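Local coordinates for virulence protein vsdE (Salmonella enterica, PDB 5LQ6) that acts as a cysteine hydrolase effector that suppresses host immune responses and contributes to bacterial virulence, at residues I15-I19 with K113-G117; L48-L53 with I87-D92; V132-L137 with P179-F183; N154-P158 with D185-T189. The protein carries 4 engineered substitutions. All coordinates share one frame; numbering follows the deposited sequence. Where two conformers were deposited one is given.

In the fold
From the N terminus, helix 12-19 meets the end of helix 108-116 in interaction 1, which closes a loop of 93 residues, in which helix is the commonest regular structure. Interaction 2 lies within that loop and joins residues 48-53, ahead of helix 55-65, to the end of helix 76-89. Both contacts belong to the helical part of the fold, with centres about 20 Å apart. Further along, interaction 3 sets helix 129-143 against strand 180-184, and interaction 4 joins the end of strand 147-157 to the loop after strand 180-184. These two cross, because their segments alternate along the chain, and both reach the four-stranded antiparallel sheet. Interactions 1 and 4 lie on opposite sides of the chain's centre.

Interaction 1 (I15-I19 with K113-G117); sequences IISRI and KIIFG
A helix-helix contact at the C-terminal end of helix 108-116 brings the guanidinium of Arg18, from helix 12-19, onto the backbone of Ile114 to Gly117. The grip is side-on: Arg18 NE lies 2.8 Å from Ile114 O, and Arg18 NH2 lies 2.9 Å from the same oxygen. That oxygen lies in the guanidinium plane, yet both nitrogens stand over one face of the Ile114 carbonyl plane, so neither follows a lone pair. The N-H...O angles of 152° and 141° show two moderately bent bonds converging on one acceptor. Lys113 O is also close to NE, but its angle is too poor for a bond. A bend at chi3 (-68°) folds the end of the arginine across the helix terminus. Carbonyls at such an end carry partial negative charge, which probably favours the cation there.

The flat group is sandwiched. Ile15 N stands over one face, toward the rim, while Gly117 CA lies 3.4 Å above the centre of the other face of the Arg18 guanidinium. Gly117, with a positive phi, is where the chain leaves the helix, and it presents only backbone to that face.

Below this polar patch the contact is aliphatic and buried. Ile114 is crossed at about a right angle by Ile15 and by Ile19, and helix 29-38 packs on it too, through Val32 and Ile35. Ile115 turns instead to helix 76-89. Among the side chains, Ile114 CG2 receives Ile19 CG1 at 3.9 Å and Ile15 CG2 at 4.1 Å.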
# COMPACT_ATOMS: atom_id res chain seq x y z
N ILE A 15 -11.86 12.62 -4.20
CA ILE A 15 -10.64 12.38 -5.00
C ILE A 15 -10.68 13.18 -6.30
O ILE A 15 -9.73 13.82 -6.72
CB ILE A 15 -10.41 10.87 -5.29
CG1 ILE A 15 -10.29 10.11 -3.97
CG2 ILE A 15 -9.26 10.65 -6.22
CD1 ILE A 15 -10.21 8.60 -4.14
N ILE A 16 -11.83 13.10 -6.96
CA ILE A 16 -12.02 13.80 -8.23
C ILE A 16 -11.89 15.31 -8.05
O ILE A 16 -11.20 15.95 -8.85
CB ILE A 16 -13.39 13.41 -8.81
CG1 ILE A 16 -13.25 12.00 -9.46
CG2 ILE A 16 -13.85 14.44 -9.84
CD1 ILE A 16 -14.58 11.32 -9.67
N SER A 17 -12.42 15.83 -6.98
CA SER A 17 -12.32 17.26 -6.73
C SER A 17 -10.86 17.65 -6.48
O SER A 17 -10.36 18.63 -7.02
CB SER A 17 -13.25 17.73 -5.63
OG SER A 17 -13.03 17.14 -4.39
N ARG A 18 -10.17 16.86 -5.67
CA ARG A 18 -8.75 17.20 -5.36
C ARG A 18 -7.85 17.13 -6.56
O ARG A 18 -7.04 18.01 -6.79
CB ARG A 18 -8.26 16.31 -4.23
CG ARG A 18 -8.87 16.60 -2.88
CD ARG A 18 -8.23 15.84 -1.73
NE ARG A 18 -8.52 14.40 -1.83
CZ ARG A 18 -9.46 13.77 -1.16
NH1 ARG A 18 -10.27 14.42 -0.35
NH2 ARG A 18 -9.60 12.43 -1.31
N ILE A 19 -8.00 16.07 -7.35
CA ILE A 19 -7.13 15.83 -8.48
C ILE A 19 -7.30 16.88 -9.59
O ILE A 19 -6.38 17.18 -10.34
CB ILE A 19 -7.33 14.35 -8.94
CG1 ILE A 19 -6.05 13.77 -9.47
CG2 ILE A 19 -8.54 14.20 -9.87
CD1 ILE A 19 -6.24 12.30 -9.80
N LYS A 113 -2.40 12.80 -0.26
CA LYS A 113 -3.27 13.97 -0.24
C LYS A 113 -4.40 13.82 -1.26
O LYS A 113 -5.54 14.16 -0.99
CB LYS A 113 -2.45 15.24 -0.48
CG LYS A 113 -1.73 15.71 0.76
CD LYS A 113 -0.85 16.93 0.52
CE LYS A 113 -0.11 17.25 1.78
NZ LYS A 113 0.65 18.51 1.61
N ILE A 114 -4.08 13.28 -2.44
CA ILE A 114 -5.12 13.12 -3.47
C ILE A 114 -6.10 12.00 -3.10
O ILE A 114 -7.29 12.20 -3.13
CB ILE A 114 -4.48 12.82 -4.84
CG1 ILE A 114 -3.67 14.05 -5.27
CG2 ILE A 114 -5.55 12.38 -5.85
CD1 ILE A 114 -2.93 13.83 -6.56
N ILE A 115 -5.58 10.81 -2.76
CA ILE A 115 -6.47 9.66 -2.56
C ILE A 115 -7.20 9.70 -1.23
O ILE A 115 -8.36 9.41 -1.16
CB ILE A 115 -5.69 8.35 -2.77
CG1 ILE A 115 -5.42 8.17 -4.26
CG2 ILE A 115 -6.47 7.16 -2.21
CD1 ILE A 115 -4.52 7.01 -4.60
N PHE A 116 -6.51 10.09 -0.17
CA PHE A 116 -7.09 10.06 1.18
C PHE A 116 -7.49 11.41 1.73
O PHE A 116 -8.29 11.47 2.66
CB PHE A 116 -6.14 9.36 2.19
CG PHE A 116 -5.74 7.98 1.72
CD1 PHE A 116 -6.65 6.94 1.77
CD2 PHE A 116 -4.45 7.77 1.20
CE1 PHE A 116 -6.26 5.66 1.29
CE2 PHE A 116 -4.10 6.51 0.72
CZ PHE A 116 -5.01 5.51 0.77
N GLY A 117 -6.98 12.49 1.12
CA GLY A 117 -7.29 13.83 1.58
C GLY A 117 -6.37 14.37 2.63
O GLY A 117 -6.60 15.51 3.15

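Interaction 2 (L48-L53 with I87-D92); sequences LYPQNL and IHHRQD
Arg90 and the backbone of Pro50 and Gln51 form the tight part of this contact, at the Schellman motif that ends helix 76-89. Arg90 has positive phi (50°), and a bend at chi2 (-63°) brings its guanidinium alongside the 48-53 loop. There NH2 of Arg90 lies 2.7 Å from Gln51 O along a fairly straight bond (161°), and Arg90 NE reaches Pro50 O at 3.1 Å, with a weak second bond to Gln51 O. On the helix side, Arg90 NH1 bonds Ile87 O at 2.8 Å; this carbonyl also accepts Arg90 N, from its opposite face. Leu53 CD1 sits 3.6 Å above the centre of the Arg90 guanidinium.

A backbone bond, Tyr49 N to Arg90 O at 2.9 Å, continues the seam. Leu48, although exposed, lays CA (3.4 Å) and CB against Arg90 O and reaches Gln91 OE1 with CD2. Looser is the solvent side, where Gln51 bends its exposed side chain back toward Arg90.

At the far end Tyr49 OH donates to Asp92 OD2 at 2.5 Å, on the syn side but tilted out of the carboxylate plane. A donated hydroxyl would probably favour the ionised carboxylate, while the charge of Arg90 is met by the carbonyl oxygens of Pro50, Gln51 and Ile87 and by no carboxylate across this contact.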
# COMPACT_ATOMS: atom_id res chain seq x y z
N LEU A 48 -19.66 -5.72 -2.55
CA LEU A 48 -18.53 -5.61 -1.64
C LEU A 48 -17.80 -6.93 -1.44
O LEU A 48 -18.39 -8.01 -1.50
CB LEU A 48 -18.95 -5.06 -0.26
CG LEU A 48 -19.84 -3.81 -0.20
CD1 LEU A 48 -19.95 -3.30 1.23
CD2 LEU A 48 -19.34 -2.70 -1.13
N TYR A 49 -16.50 -6.85 -1.16
CA TYR A 49 -15.81 -7.94 -0.50
C TYR A 49 -16.32 -8.10 0.94
O TYR A 49 -16.76 -7.13 1.59
CB TYR A 49 -14.28 -7.66 -0.49
CG TYR A 49 -13.66 -7.77 -1.82
CD1 TYR A 49 -13.19 -8.99 -2.30
CD2 TYR A 49 -13.55 -6.68 -2.67
CE1 TYR A 49 -12.60 -9.11 -3.57
CE2 TYR A 49 -12.97 -6.79 -3.91
CZ TYR A 49 -12.49 -7.99 -4.38
OH TYR A 49 -11.92 -8.13 -5.63
N PRO A 50 -16.17 -9.32 1.49
CA PRO A 50 -16.56 -9.55 2.87
C PRO A 50 -15.80 -8.72 3.90
O PRO A 50 -14.67 -8.27 3.64
CB PRO A 50 -16.24 -11.04 3.09
CG PRO A 50 -16.03 -11.60 1.78
CD PRO A 50 -15.59 -10.51 0.87
N GLN A 51 -16.39 -8.52 5.06
CA GLN A 51 -15.73 -7.85 6.16
C GLN A 51 -14.47 -8.58 6.58
O GLN A 51 -13.46 -7.95 6.84
CB GLN A 51 -16.65 -7.71 7.39
CG GLN A 51 -17.73 -6.66 7.21
CD GLN A 51 -17.16 -5.28 6.86
OE1 GLN A 51 -16.11 -4.89 7.37
NE2 GLN A 51 -17.82 -4.57 5.94
N ASN A 52 -14.55 -9.90 6.67
CA ASN A 52 -13.37 -10.72 6.95
C ASN A 52 -12.77 -11.23 5.64
O ASN A 52 -13.28 -12.15 5.03
CB ASN A 52 -13.69 -11.92 7.86
CG ASN A 52 -12.42 -12.66 8.26
OD1 ASN A 52 -11.50 -12.04 8.76
ND2 ASN A 52 -12.34 -13.93 7.99
N LEU A 53 -11.70 -10.59 5.20
CA LEU A 53 -11.10 -10.92 3.93
C LEU A 53 -10.40 -12.26 3.96
O LEU A 53 -9.85 -12.69 4.99
CB LEU A 53 -10.08 -9.83 3.51
CG LEU A 53 -10.68 -8.49 3.15
CD1 LEU A 53 -9.63 -7.41 3.03
CD2 LEU A 53 -11.51 -8.51 1.89
N ILE A 87 -9.06 -1.79 -0.12
CA ILE A 87 -9.24 -2.64 1.02
C ILE A 87 -10.08 -1.96 2.09
O ILE A 87 -11.01 -2.57 2.65
CB ILE A 87 -7.85 -3.06 1.61
CG1 ILE A 87 -7.16 -4.00 0.67
CG2 ILE A 87 -8.00 -3.68 3.01
CD1 ILE A 87 -5.67 -4.12 0.94
N HIS A 88 -9.82 -0.67 2.35
CA HIS A 88 -10.55 0.05 3.37
C HIS A 88 -12.07 0.04 3.05
O HIS A 88 -12.87 -0.11 3.96
CB HIS A 88 -10.05 1.49 3.45
CG HIS A 88 -10.74 2.28 4.50
ND1 HIS A 88 -10.38 2.22 5.83
CD2 HIS A 88 -11.79 3.14 4.43
CE1 HIS A 88 -11.17 3.01 6.53
NE2 HIS A 88 -12.05 3.56 5.71
N HIS A 89 -12.40 0.23 1.79
CA HIS A 89 -13.82 0.33 1.36
C HIS A 89 -14.40 -1.00 1.01
O HIS A 89 -15.58 -1.09 0.65
CB HIS A 89 -13.87 1.33 0.20
CG HIS A 89 -13.65 2.73 0.63
ND1 HIS A 89 -14.57 3.45 1.37
CD2 HIS A 89 -12.56 3.54 0.53
CE1 HIS A 89 -14.07 4.64 1.67
NE2 HIS A 89 -12.86 4.73 1.16
N ARG A 90 -13.61 -2.06 1.11
CA ARG A 90 -14.01 -3.40 0.72
C ARG A 90 -14.60 -3.43 -0.66
O ARG A 90 -15.59 -4.14 -0.94
CB ARG A 90 -14.98 -4.01 1.77
CG ARG A 90 -14.37 -4.27 3.12
CD ARG A 90 -13.24 -5.31 3.01
NE ARG A 90 -12.86 -5.88 4.28
CZ ARG A 90 -11.90 -5.43 5.08
NH1 ARG A 90 -11.20 -4.33 4.76
NH2 ARG A 90 -11.61 -6.06 6.22
N GLN A 91 -13.97 -2.71 -1.58
CA GLN A 91 -14.46 -2.63 -2.93
C GLN A 91 -13.37 -2.31 -3.91
O GLN A 91 -12.48 -1.53 -3.59
CB GLN A 91 -15.57 -1.57 -2.99
CG GLN A 91 -16.29 -1.51 -4.34
CD GLN A 91 -17.48 -0.53 -4.36
OE1 GLN A 91 -18.00 -0.14 -3.30
NE2 GLN A 91 -17.92 -0.14 -5.56
N ASP A 92 -13.46 -2.87 -5.11
CA ASP A 92 -12.52 -2.60 -6.18
C ASP A 92 -12.87 -1.29 -6.87
O ASP A 92 -13.66 -1.28 -7.81
CB ASP A 92 -12.42 -3.72 -7.22
CG ASP A 92 -11.73 -4.96 -6.69
OD1 ASP A 92 -10.80 -4.85 -5.85
OD2 ASP A 92 -12.07 -6.08 -7.13

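Interaction 3 (V132-L137 with P179-F183); sequences VEKEIL and PYVQF
Helix 132-137 runs obliquely antiparallel to strand 180-183, at 126° between their directions with axes 8.7 Å apart at closest approach, and Glu133 and Val181 hold the nearest CA pair. Val181 points at the helix, and its CG2 is held among three helical side chains: it is 3.7 Å from Leu137 CG, 3.8 Å from Ile136 CG2 and 3.8 Å from Glu133 CG. The other methyl, CG1, covers the centre of one face of the Phe183 ring. Val132 CG1 meets that ring at its edge, 4.0 Å from Phe183 CE1.

Glu133 has CG anti to its backbone nitrogen (chi1 179°), and its extended chain runs along the flank of the strand. No direct hydrogen bond joins the segments; two waters do so. Water 1 accepts from Val181 N and donates to Glu133 OE2 at 2.7 Å. Water 2 donates both to Glu133 OE2 and, at 2.9 Å, to Val181 O. Since Tyr180 and Gln182 pair with strand 163-172, these waters serve the other, outer edge of the strand. Ile136 and Val132 carry the packing on to strands 163-172, 147-157 and 209-212, a helix laid on an antiparallel sheet, consistent with the papain-like (clan CA) fold that the family is assigned to.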
# COMPACT_ATOMS: atom_id res chain seq x y z
N VAL A 132 8.70 -5.17 10.92
CA VAL A 132 7.43 -4.73 10.34
C VAL A 132 6.32 -5.73 10.66
O VAL A 132 5.23 -5.32 11.11
CB VAL A 132 7.56 -4.53 8.84
CG1 VAL A 132 6.19 -4.30 8.21
CG2 VAL A 132 8.49 -3.36 8.50
N GLU A 133 6.58 -7.01 10.43
CA GLU A 133 5.55 -8.02 10.72
C GLU A 133 5.13 -7.99 12.19
O GLU A 133 3.97 -8.02 12.51
CB GLU A 133 6.06 -9.42 10.32
CG GLU A 133 5.09 -10.53 10.60
CD GLU A 133 5.71 -11.92 10.45
OE1 GLU A 133 6.80 -12.15 11.00
OE2 GLU A 133 5.11 -12.76 9.75
N LYS A 134 6.11 -7.93 13.07
CA LYS A 134 5.82 -7.93 14.51
C LYS A 134 5.01 -6.71 14.91
O LYS A 134 4.03 -6.80 15.68
CB LYS A 134 7.16 -7.94 15.29
CG LYS A 134 6.97 -7.89 16.80
CD LYS A 134 8.30 -7.84 17.51
CE LYS A 134 8.17 -7.16 18.87
NZ LYS A 134 9.36 -7.36 19.75
N GLU A 135 5.35 -5.54 14.38
CA GLU A 135 4.65 -4.32 14.72
C GLU A 135 3.20 -4.38 14.25
O GLU A 135 2.30 -3.94 14.94
CB GLU A 135 5.35 -3.11 14.09
CG GLU A 135 4.65 -1.77 14.19
CD GLU A 135 4.53 -1.26 15.62
OE1 GLU A 135 5.26 -1.77 16.52
OE2 GLU A 135 3.70 -0.33 15.84
N ILE A 136 3.00 -4.92 13.04
CA ILE A 136 1.66 -5.03 12.51
C ILE A 136 0.86 -6.02 13.36
O ILE A 136 -0.32 -5.72 13.67
CB ILE A 136 1.71 -5.47 11.04
CG1 ILE A 136 2.13 -4.26 10.21
CG2 ILE A 136 0.34 -5.99 10.61
CD1 ILE A 136 2.45 -4.58 8.78
N LEU A 137 1.46 -7.16 13.70
CA LEU A 137 0.72 -8.11 14.59
C LEU A 137 0.39 -7.50 15.91
O LEU A 137 -0.68 -7.78 16.48
CB LEU A 137 1.45 -9.41 14.72
CG LEU A 137 1.50 -10.27 13.47
CD1 LEU A 137 2.53 -11.40 13.62
CD2 LEU A 137 0.10 -10.76 13.06
N PRO A 179 -3.98 -15.17 13.58
CA PRO A 179 -3.86 -14.14 12.52
C PRO A 179 -2.43 -14.09 12.01
O PRO A 179 -1.46 -14.27 12.79
CB PRO A 179 -4.23 -12.86 13.25
CG PRO A 179 -5.23 -13.31 14.32
CD PRO A 179 -4.69 -14.65 14.77
N TYR A 180 -2.28 -13.87 10.70
CA TYR A 180 -0.97 -13.76 10.12
C TYR A 180 -0.92 -12.58 9.19
O TYR A 180 -1.93 -12.14 8.65
CB TYR A 180 -0.54 -15.05 9.40
CG TYR A 180 -1.36 -15.43 8.21
CD1 TYR A 180 -1.05 -14.95 6.94
CD2 TYR A 180 -2.43 -16.29 8.30
CE1 TYR A 180 -1.78 -15.28 5.84
CE2 TYR A 180 -3.19 -16.61 7.20
CZ TYR A 180 -2.85 -16.16 5.94
OH TYR A 180 -3.56 -16.53 4.83
N VAL A 181 0.31 -12.06 8.99
CA VAL A 181 0.50 -10.96 8.04
C VAL A 181 0.73 -11.51 6.63
O VAL A 181 1.60 -12.33 6.42
CB VAL A 181 1.72 -10.11 8.43
CG1 VAL A 181 1.96 -8.97 7.46
CG2 VAL A 181 1.52 -9.56 9.81
N GLN A 182 -0.13 -11.07 5.71
CA GLN A 182 0.10 -11.29 4.31
C GLN A 182 0.66 -10.03 3.66
O GLN A 182 -0.05 -9.04 3.53
CB GLN A 182 -1.17 -11.73 3.61
CG GLN A 182 -1.02 -12.02 2.14
CD GLN A 182 -0.13 -13.20 1.89
OE1 GLN A 182 -0.47 -14.34 2.31
NE2 GLN A 182 1.06 -12.98 1.33
N PHE A 183 1.91 -10.09 3.26
CA PHE A 183 2.47 -9.03 2.39
C PHE A 183 1.88 -9.14 1.03
O PHE A 183 1.67 -10.25 0.51
CB PHE A 183 3.98 -9.06 2.43
CG PHE A 183 4.55 -8.68 3.78
CD1 PHE A 183 4.51 -7.39 4.20
CD2 PHE A 183 5.12 -9.62 4.64
CE1 PHE A 183 5.03 -6.98 5.44
CE2 PHE A 183 5.63 -9.22 5.86
CZ PHE A 183 5.59 -7.91 6.25
O HOH W 1 2.51 -13.44 10.28
O HOH W 2 4.41 -12.67 6.79

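Interaction 4 (N154-P158 with D185-T189); sequences NYIAP and DSWKT
Strand 155-157 faces a type I beta turn running from Asp185 to Lys188, with no backbone bond between them and the nearest CA atoms, Ala157 and Lys188, 9.4 Å apart; side chains and waters fill the interval. The place is probably the active site of a papain-like cysteine hydrolase, because Asp185 bonds His165 through OD2 in a geometry consistent with a Cys76-His165-Asp185 triad.

With chi1 of 177° carrying the ring past the carbonyl side, Tyr155 reaches across, while its ring stacks on His165. Trp187 presents its six-membered end: Tyr155 CE2 is 4.0 Å from Trp187 CZ3, and Pro158 CD comes to the edge of the indole, 4.0 Å from CH2. The same indole meets His165 edge-to-face and touches Cys76, so Tyr155 and Trp187 together hem in the histidine ring. Lys188 bends at chi2 (78°), bringing its CD beside Tyr155 OH and its NZ toward Pro158 CG.

Two waters link the polar ends. Water 3 lies 2.7 Å from Tyr155 OH and donates to Asp185 OD2, giving that carboxylate oxygen a partner besides His165. On its other oxygen, OD1, the aspartate takes weak bonds from the backbone N of Trp187 and Lys188, which probably help to steady its rotation within the turn. Water 4 sits 2.8 Å from Tyr155 OH, accepts from Lys188 NZ at 2.9 Å and donates to Ile156 O at 3.1 Å.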
# COMPACT_ATOMS: atom_id res chain seq x y z
N ASN A 154 15.38 0.56 0.81
CA ASN A 154 16.44 -0.09 0.00
C ASN A 154 15.99 -1.41 -0.55
O ASN A 154 16.66 -2.43 -0.49
CB ASN A 154 17.71 -0.22 0.87
CG ASN A 154 18.47 1.11 1.01
OD1 ASN A 154 18.72 1.79 0.03
ND2 ASN A 154 18.80 1.47 2.22
N TYR A 155 14.79 -1.38 -1.12
CA TYR A 155 14.25 -2.55 -1.81
C TYR A 155 15.05 -2.80 -3.11
O TYR A 155 15.28 -1.87 -3.85
CB TYR A 155 12.80 -2.27 -2.17
CG TYR A 155 12.07 -3.35 -2.97
CD1 TYR A 155 11.47 -4.42 -2.35
CD2 TYR A 155 12.00 -3.27 -4.37
CE1 TYR A 155 10.79 -5.39 -3.10
CE2 TYR A 155 11.37 -4.22 -5.13
CZ TYR A 155 10.76 -5.28 -4.50
OH TYR A 155 10.11 -6.27 -5.24
N ILE A 156 15.44 -4.06 -3.36
CA ILE A 156 16.23 -4.37 -4.56
C ILE A 156 15.28 -4.63 -5.72
O ILE A 156 14.66 -5.71 -5.82
CB ILE A 156 17.18 -5.53 -4.25
CG1 ILE A 156 18.08 -5.21 -3.06
CG2 ILE A 156 17.94 -5.93 -5.52
CD1 ILE A 156 18.76 -6.43 -2.51
N ALA A 157 15.11 -3.65 -6.61
CA ALA A 157 14.29 -3.78 -7.77
C ALA A 157 15.15 -4.33 -8.92
O ALA A 157 16.39 -4.07 -8.94
CB ALA A 157 13.68 -2.47 -8.14
N PRO A 158 14.53 -4.99 -9.88
CA PRO A 158 15.34 -5.49 -11.01
C PRO A 158 16.04 -4.38 -11.74
O PRO A 158 15.46 -3.29 -11.93
CB PRO A 158 14.31 -6.20 -11.90
CG PRO A 158 13.23 -6.61 -10.90
CD PRO A 158 13.12 -5.44 -10.00
N ASP A 185 2.35 -7.28 -2.84
CA ASP A 185 3.11 -6.35 -3.71
C ASP A 185 2.45 -6.38 -5.06
O ASP A 185 2.85 -7.18 -5.93
CB ASP A 185 4.61 -6.66 -3.73
CG ASP A 185 5.41 -5.59 -4.38
OD1 ASP A 185 4.83 -4.76 -5.10
OD2 ASP A 185 6.63 -5.54 -4.13
N SER A 186 1.47 -5.50 -5.29
CA SER A 186 0.71 -5.50 -6.53
C SER A 186 1.56 -5.06 -7.70
O SER A 186 1.23 -5.36 -8.87
CB SER A 186 -0.53 -4.65 -6.43
OG SER A 186 -0.19 -3.26 -6.22
N TRP A 187 2.67 -4.40 -7.44
CA TRP A 187 3.66 -4.03 -8.48
C TRP A 187 4.45 -5.21 -8.99
O TRP A 187 4.86 -5.27 -10.17
CB TRP A 187 4.57 -2.95 -7.91
CG TRP A 187 5.69 -2.50 -8.76
CD1 TRP A 187 5.64 -1.49 -9.66
CD2 TRP A 187 6.99 -3.05 -8.80
NE1 TRP A 187 6.87 -1.37 -10.27
CE2 TRP A 187 7.73 -2.29 -9.73
CE3 TRP A 187 7.64 -4.05 -8.09
CZ2 TRP A 187 9.08 -2.56 -10.01
CZ3 TRP A 187 9.02 -4.31 -8.37
CH2 TRP A 187 9.68 -3.58 -9.34
N LYS A 188 4.76 -6.15 -8.11
CA LYS A 188 5.64 -7.28 -8.41
C LYS A 188 4.76 -8.40 -8.97
O LYS A 188 4.37 -9.32 -8.24
CB LYS A 188 6.40 -7.73 -7.14
CG LYS A 188 7.45 -8.83 -7.34
CD LYS A 188 8.77 -8.37 -7.94
CE LYS A 188 9.75 -9.51 -7.96
NZ LYS A 188 11.07 -9.18 -8.56
N THR A 189 4.45 -8.31 -10.27
CA THR A 189 3.43 -9.16 -10.83
C THR A 189 3.88 -10.62 -10.93
O THR A 189 3.02 -11.48 -11.03
CB THR A 189 2.99 -8.66 -12.18
OG1 THR A 189 4.16 -8.52 -12.97
CG2 THR A 189 2.24 -7.33 -12.07
O HOH W 3 8.33 -7.62 -3.78
O HOH W 4 12.13 -6.99 -6.98